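Local coordinates for uncharacterized protein Atu1656 (Agrobacterium tumefaciens, PDB 2OJH) that is of unknown function but folds as a six-bladed beta-propeller of the TolB family, a family named after the periplasmic protein of the Tol-Pal system, at residues 22-27 with 54-59; 124-129 with 143-148. All coordinates share one frame; numbering follows the deposited sequence.

Interaction 1. Residues 22-27 with 54-59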
loop_
_atom_site.group_PDB
_atom_site.type_symbol
_atom_site.label_atom_id
_atom_site.label_comp_id
_atom_site.label_asym_id
_atom_site.label_seq_id
_atom_site.Cartn_x
_atom_site.Cartn_y
_atom_site.Cartn_z
ATOM N N SER A 22 14.115 8.816 -8.212
ATOM C CA SER A 22 13.408 7.586 -7.914
ATOM C C SER A 22 13.963 6.467 -8.780
ATOM O O SER A 22 14.282 6.690 -9.949
ATOM C CB SER A 22 11.899 7.698 -8.208
ATOM O OG SER A 22 11.340 8.904 -7.715
ATOM N N SER A 23 14.056 5.279 -8.173
ATOM C CA SER A 23 14.427 4.030 -8.833
ATOM C C SER A 23 13.328 3.020 -8.536
ATOM O O SER A 23 13.172 2.564 -7.402
ATOM C CB SER A 23 15.775 3.521 -8.307
ATOM O OG SER A 23 16.218 2.381 -9.031
ATOM N N ILE A 24 12.531 2.726 -9.557
ATOM C CA ILE A 24 11.467 1.739 -9.455
ATOM C C ILE A 24 12.130 0.355 -9.642
ATOM O O ILE A 24 12.778 0.088 -10.666
ATOM C CB ILE A 24 10.321 1.995 -10.499
ATOM C CG1 ILE A 24 9.625 3.360 -10.271
ATOM C CG2 ILE A 24 9.238 0.939 -10.342
ATOM C CD1 ILE A 24 10.410 4.572 -10.592
ATOM N N GLU A 25 11.998 -0.488 -8.625
ATOM C CA GLU A 25 12.753 -1.738 -8.547
ATOM C C GLU A 25 11.880 -2.933 -8.170
ATOM O O GLU A 25 10.804 -2.763 -7.619
ATOM C CB GLU A 25 13.886 -1.558 -7.543
ATOM C CG GLU A 25 14.918 -0.508 -7.994
ATOM C CD GLU A 25 16.061 -0.285 -7.012
ATOM O OE1 GLU A 25 16.171 -1.023 -6.018
ATOM O OE2 GLU A 25 16.869 0.649 -7.252
ATOM N N ILE A 26 12.361 -4.146 -8.445
ATOM C CA ILE A 26 11.652 -5.365 -8.069
ATOM C C ILE A 26 12.626 -6.268 -7.352
ATOM O O ILE A 26 13.794 -6.326 -7.733
ATOM C CB ILE A 26 11.158 -6.064 -9.340
ATOM C CG1 ILE A 26 9.959 -5.295 -9.915
ATOM C CG2 ILE A 26 10.858 -7.538 -9.064
ATOM C CD1 ILE A 26 9.690 -5.683 -11.402
ATOM N N PHE A 27 12.178 -6.915 -6.278
ATOM C CA PHE A 27 13.021 -7.848 -5.547
ATOM C C PHE A 27 12.289 -9.182 -5.559
ATOM O O PHE A 27 11.069 -9.253 -5.284
ATOM C CB PHE A 27 13.206 -7.381 -4.118
ATOM C CG PHE A 27 14.154 -8.226 -3.304
ATOM C CD1 PHE A 27 15.514 -8.045 -3.405
ATOM C CD2 PHE A 27 13.662 -9.176 -2.398
ATOM C CE1 PHE A 27 16.418 -8.834 -2.643
ATOM C CE2 PHE A 27 14.515 -9.945 -1.639
ATOM C CZ PHE A 27 15.912 -9.773 -1.749
ATOM N N LYS A 54 1.823 -7.819 -15.967
ATOM C CA LYS A 54 2.426 -7.071 -17.055
ATOM C C LYS A 54 2.850 -5.624 -16.801
ATOM O O LYS A 54 3.639 -5.070 -17.580
ATOM C CB LYS A 54 1.465 -7.036 -18.228
ATOM C CG LYS A 54 1.238 -8.381 -18.868
ATOM C CD LYS A 54 0.529 -8.185 -20.191
ATOM C CE LYS A 54 0.592 -9.462 -21.005
ATOM N NZ LYS A 54 0.168 -9.265 -22.420
ATOM N N TYR A 55 2.294 -4.985 -15.775
ATOM C CA TYR A 55 2.679 -3.606 -15.510
ATOM C C TYR A 55 2.655 -3.229 -14.042
ATOM O O TYR A 55 2.019 -3.903 -13.210
ATOM C CB TYR A 55 1.834 -2.628 -16.311
ATOM C CG TYR A 55 0.364 -2.561 -15.923
ATOM C CD1 TYR A 55 -0.062 -1.708 -14.898
ATOM C CD2 TYR A 55 -0.607 -3.308 -16.609
ATOM C CE1 TYR A 55 -1.405 -1.621 -14.548
ATOM C CE2 TYR A 55 -1.962 -3.219 -16.254
ATOM C CZ TYR A 55 -2.341 -2.371 -15.228
ATOM O OH TYR A 55 -3.661 -2.246 -14.849
ATOM N N LEU A 56 3.358 -2.144 -13.724
ATOM C CA LEU A 56 3.252 -1.527 -12.417
ATOM C C LEU A 56 2.410 -0.263 -12.494
ATOM O O LEU A 56 2.452 0.469 -13.497
ATOM C CB LEU A 56 4.635 -1.180 -11.827
ATOM C CG LEU A 56 5.655 -2.323 -11.749
ATOM C CD1 LEU A 56 7.004 -1.767 -11.325
ATOM C CD2 LEU A 56 5.216 -3.454 -10.803
ATOM N N LEU A 57 1.654 -0.018 -11.424
ATOM C CA LEU A 57 0.864 1.201 -11.283
ATOM C C LEU A 57 1.470 2.089 -10.185
ATOM O O LEU A 57 1.566 1.691 -8.997
ATOM C CB LEU A 57 -0.609 0.869 -11.022
ATOM C CG LEU A 57 -1.598 2.046 -11.024
ATOM C CD1 LEU A 57 -1.835 2.563 -12.442
ATOM C CD2 LEU A 57 -2.903 1.603 -10.357
ATOM N N LEU A 58 1.928 3.268 -10.596
ATOM C CA LEU A 58 2.606 4.212 -9.696
ATOM C C LEU A 58 1.875 5.559 -9.670
ATOM O O LEU A 58 1.194 5.929 -10.627
ATOM C CB LEU A 58 4.028 4.513 -10.199
ATOM C CG LEU A 58 5.234 3.562 -10.075
ATOM C CD1 LEU A 58 5.907 3.561 -8.734
ATOM C CD2 LEU A 58 4.969 2.134 -10.598
ATOM N N ASN A 59 2.065 6.328 -8.603
ATOM C CA ASN A 59 1.658 7.735 -8.682
ATOM C C ASN A 59 2.842 8.687 -8.673
ATOM O O ASN A 59 3.912 8.403 -8.096
ATOM C CB ASN A 59 0.641 8.112 -7.585
ATOM C CG ASN A 59 1.189 7.880 -6.200
ATOM O OD1 ASN A 59 1.323 6.745 -5.768
ATOM N ND2 ASN A 59 1.523 8.953 -5.509
#

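Interaction 2. Residues 124-129 with 143-148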
loop_
_atom_site.group_PDB
_atom_site.type_symbol
_atom_site.label_atom_id
_atom_site.label_comp_id
_atom_site.label_asym_id
_atom_site.label_seq_id
_atom_site.Cartn_x
_atom_site.Cartn_y
_atom_site.Cartn_z
ATOM N N LEU A 124 -17.212 7.860 -6.450
ATOM C CA LEU A 124 -16.940 8.078 -4.999
ATOM C C LEU A 124 -17.442 6.920 -4.151
ATOM O O LEU A 124 -18.625 6.514 -4.270
ATOM C CB LEU A 124 -17.570 9.408 -4.474
ATOM C CG LEU A 124 -17.331 9.760 -2.999
ATOM C CD1 LEU A 124 -15.848 10.023 -2.679
ATOM C CD2 LEU A 124 -18.204 10.945 -2.597
HETATM N N MSE A 125 -16.558 6.416 -3.290
HETATM C CA MSE A 125 -16.895 5.337 -2.390
HETATM C C MSE A 125 -17.153 5.838 -0.977
HETATM O O MSE A 125 -18.090 5.383 -0.321
HETATM C CB MSE A 125 -15.776 4.291 -2.324
HETATM C CG MSE A 125 -15.527 3.443 -3.530
HETATM SE SE MSE A 125 -17.140 2.548 -4.180
HETATM C CE MSE A 125 -17.590 3.556 -5.741
ATOM N N THR A 126 -16.315 6.751 -0.488
ATOM C CA THR A 126 -16.399 7.147 0.904
ATOM C C THR A 126 -16.954 8.553 1.141
ATOM O O THR A 126 -16.376 9.549 0.688
ATOM C CB THR A 126 -15.035 7.108 1.538
ATOM O OG1 THR A 126 -14.137 7.912 0.761
ATOM C CG2 THR A 126 -14.535 5.683 1.590
ATOM N N LYS A 127 -18.065 8.622 1.874
ATOM C CA LYS A 127 -18.675 9.890 2.220
ATOM C C LYS A 127 -18.083 10.485 3.486
ATOM O O LYS A 127 -18.307 11.652 3.757
ATOM C CB LYS A 127 -20.189 9.732 2.356
ATOM C CG LYS A 127 -20.871 9.424 1.017
ATOM C CD LYS A 127 -22.307 9.051 1.224
ATOM C CE LYS A 127 -22.917 8.549 -0.081
ATOM N NZ LYS A 127 -24.324 8.209 0.189
ATOM N N ASN A 128 -17.343 9.680 4.249
ATOM C CA ASN A 128 -16.746 10.100 5.527
ATOM C C ASN A 128 -15.246 10.211 5.350
ATOM O O ASN A 128 -14.599 9.236 4.934
ATOM C CB ASN A 128 -17.085 9.094 6.619
ATOM C CG ASN A 128 -18.604 8.957 6.856
ATOM O OD1 ASN A 128 -19.343 9.940 6.833
ATOM N ND2 ASN A 128 -19.057 7.729 7.087
ATOM N N LEU A 129 -14.704 11.402 5.630
ATOM C CA LEU A 129 -13.344 11.773 5.214
ATOM C C LEU A 129 -12.499 12.240 6.384
ATOM O O LEU A 129 -13.041 12.614 7.430
ATOM C CB LEU A 129 -13.396 12.874 4.137
ATOM C CG LEU A 129 -14.362 12.608 2.991
ATOM C CD1 LEU A 129 -14.368 13.735 1.967
ATOM C CD2 LEU A 129 -14.026 11.279 2.281
ATOM N N PHE A 143 -13.176 -3.638 0.070
ATOM C CA PHE A 143 -11.825 -3.103 0.244
ATOM C C PHE A 143 -11.636 -2.559 1.643
ATOM O O PHE A 143 -12.597 -2.321 2.383
ATOM C CB PHE A 143 -11.473 -2.056 -0.818
ATOM C CG PHE A 143 -12.376 -0.825 -0.809
ATOM C CD1 PHE A 143 -12.148 0.220 0.076
ATOM C CD2 PHE A 143 -13.448 -0.724 -1.706
ATOM C CE1 PHE A 143 -12.970 1.355 0.092
ATOM C CE2 PHE A 143 -14.277 0.411 -1.693
ATOM C CZ PHE A 143 -14.030 1.446 -0.792
ATOM N N THR A 144 -10.384 -2.390 2.034
ATOM C CA THR A 144 -10.093 -1.927 3.371
ATOM C C THR A 144 -9.308 -0.618 3.289
ATOM O O THR A 144 -8.629 -0.351 2.273
ATOM C CB THR A 144 -9.349 -3.022 4.162
ATOM O OG1 THR A 144 -9.185 -2.620 5.526
ATOM C CG2 THR A 144 -7.973 -3.313 3.540
ATOM N N TYR A 145 -9.358 0.189 4.354
ATOM C CA TYR A 145 -8.764 1.528 4.310
ATOM C C TYR A 145 -8.537 2.129 5.669
ATOM O O TYR A 145 -9.064 1.639 6.694
ATOM C CB TYR A 145 -9.628 2.483 3.466
ATOM C CG TYR A 145 -11.095 2.648 3.865
ATOM C CD1 TYR A 145 -12.049 1.670 3.541
ATOM C CD2 TYR A 145 -11.541 3.813 4.490
ATOM C CE1 TYR A 145 -13.382 1.825 3.895
ATOM C CE2 TYR A 145 -12.872 3.985 4.827
ATOM C CZ TYR A 145 -13.799 2.980 4.524
ATOM O OH TYR A 145 -15.142 3.144 4.827
ATOM N N CYS A 146 -7.747 3.198 5.702
ATOM C CA CYS A 146 -7.542 3.937 6.955
ATOM C C CYS A 146 -8.539 5.084 6.857
ATOM O O CYS A 146 -8.615 5.754 5.806
ATOM C CB CYS A 146 -6.125 4.490 7.062
ATOM S SG CYS A 146 -5.888 5.520 8.561
ATOM N N GLY A 147 -9.377 5.237 7.889
ATOM C CA GLY A 147 -10.283 6.362 7.981
ATOM C C GLY A 147 -9.917 7.186 9.187
ATOM O O GLY A 147 -9.718 6.631 10.281
ATOM N N ILE A 148 -9.815 8.505 9.014
ATOM C CA ILE A 148 -9.581 9.370 10.174
ATOM C C ILE A 148 -10.890 10.066 10.495
ATOM O O ILE A 148 -11.515 10.660 9.600
ATOM C CB ILE A 148 -8.427 10.393 9.973
ATOM C CG1 ILE A 148 -7.161 9.687 9.502
ATOM C CG2 ILE A 148 -8.106 11.140 11.286
ATOM C CD1 ILE A 148 -6.163 10.645 8.857
#

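Interaction 1. Residues 22-27 with 54-59
L56 and L58 both reach toward I24, which answers them with different branches, a compact example of how strands of two sheets pack through side chains, with no hydrogen bond between residues 22-27 and 54-59. L56, the first of the pair, brings CD1 to within 3.6 Å of the methyl CG2 of I24, the two side chains sliding past one another in opposite directions. I26 adds a looser neighbour, its CD1 lying 4.7 Å from L56 CD1, and W49 touches both L56 and I26. L58 returns to the interface: its CD1 sits 4.0 Å from I24 CG1. The torsion of I24 explains the double contact, since chi1 of -62° sets CG2 anti to the backbone N and CG1 beside it, so that one leucine falls to each branch. Across this apolar layer the CA atoms of I24 and L58 are 9.2 Å apart. E25 points away from the leucines; there S23 OG donates to the anti lone pair of E25 OE2, and R290 makes a salt bridge with E25 OE1. W38 also packs on I24, from the neighbouring strand of its own sheet. Face-to-face packing of aliphatic side chains between adjacent antiparallel sheets, here through strands 22-28 and 55-60, is characteristic of neighbouring blades in a beta-propeller.

Interaction 2. Residues 124-129 with 143-148
The selenomethionine M125 meets F143 at the rim of the phenyl ring: its CB lies near the ring plane, 3.7 Å from F143 CZ. Its CG is also close, 3.8 Å from F143 CE2, after which the bent chain carries the selenium away from the strand. The ring extends to this point because F143 chi1, 61°, sets CG between the backbone N and the carbonyl carbon. One residue on, T126 directs its methyl at the far end of the Y145 ring, with CG2 4.0 Å from Y145 CE2 and coming from the opposite direction. This approach is oblique, neither over the face nor at the edge. At the other end the contact changes character: the carbonyl oxygens L129 O and I148 O stand 3.3 Å apart, two acceptors that cannot bond to each other. The touching parts run in nearly the same direction, 16° apart.

Outside this first shell, polar anchors set the positions. T126 OG1 is hydrogen-bonded to the backbone N of I112, so the hydroxyl is held by strand 111-116 while the methyl faces the tyrosine. Y145 OH bonds to one carboxylate oxygen of E165, and N128 ND2 to the other; a single acid thus ties the loop and the strand together. W133 meets the F143 ring with planes at about 40°, and M158 packs on both F143 and Y145. Residues 125-129 lead from strand 123-124, last in one four-stranded sheet, to strand 131-136, first in the next, and their packing against strand 142-149 is characteristic of the blade-to-blade crossing in a WD40-like beta-propeller.

Overall arrangement
Interaction 1 closes along the chain before interaction 2 opens, and the two lie on opposite sides of the chain's centre, with their own centres about 25 Å apart and their nearest atoms about 13 Å apart. They share no sheet. Interaction 1 joins the sheet of strands 33-40, 22-28 and 285-291 to that of strands 45-49, 55-60, 63-68 and 76-77; because that first sheet combines strands from both ends of the chain, it is probably the blade that closes the ring. Interaction 2 lies at the passage from the sheet ending in strand 123-124 to the one holding strand 142-149. Together they illustrate two ways in which successive propeller blades are joined: strand against strand and linker against strand.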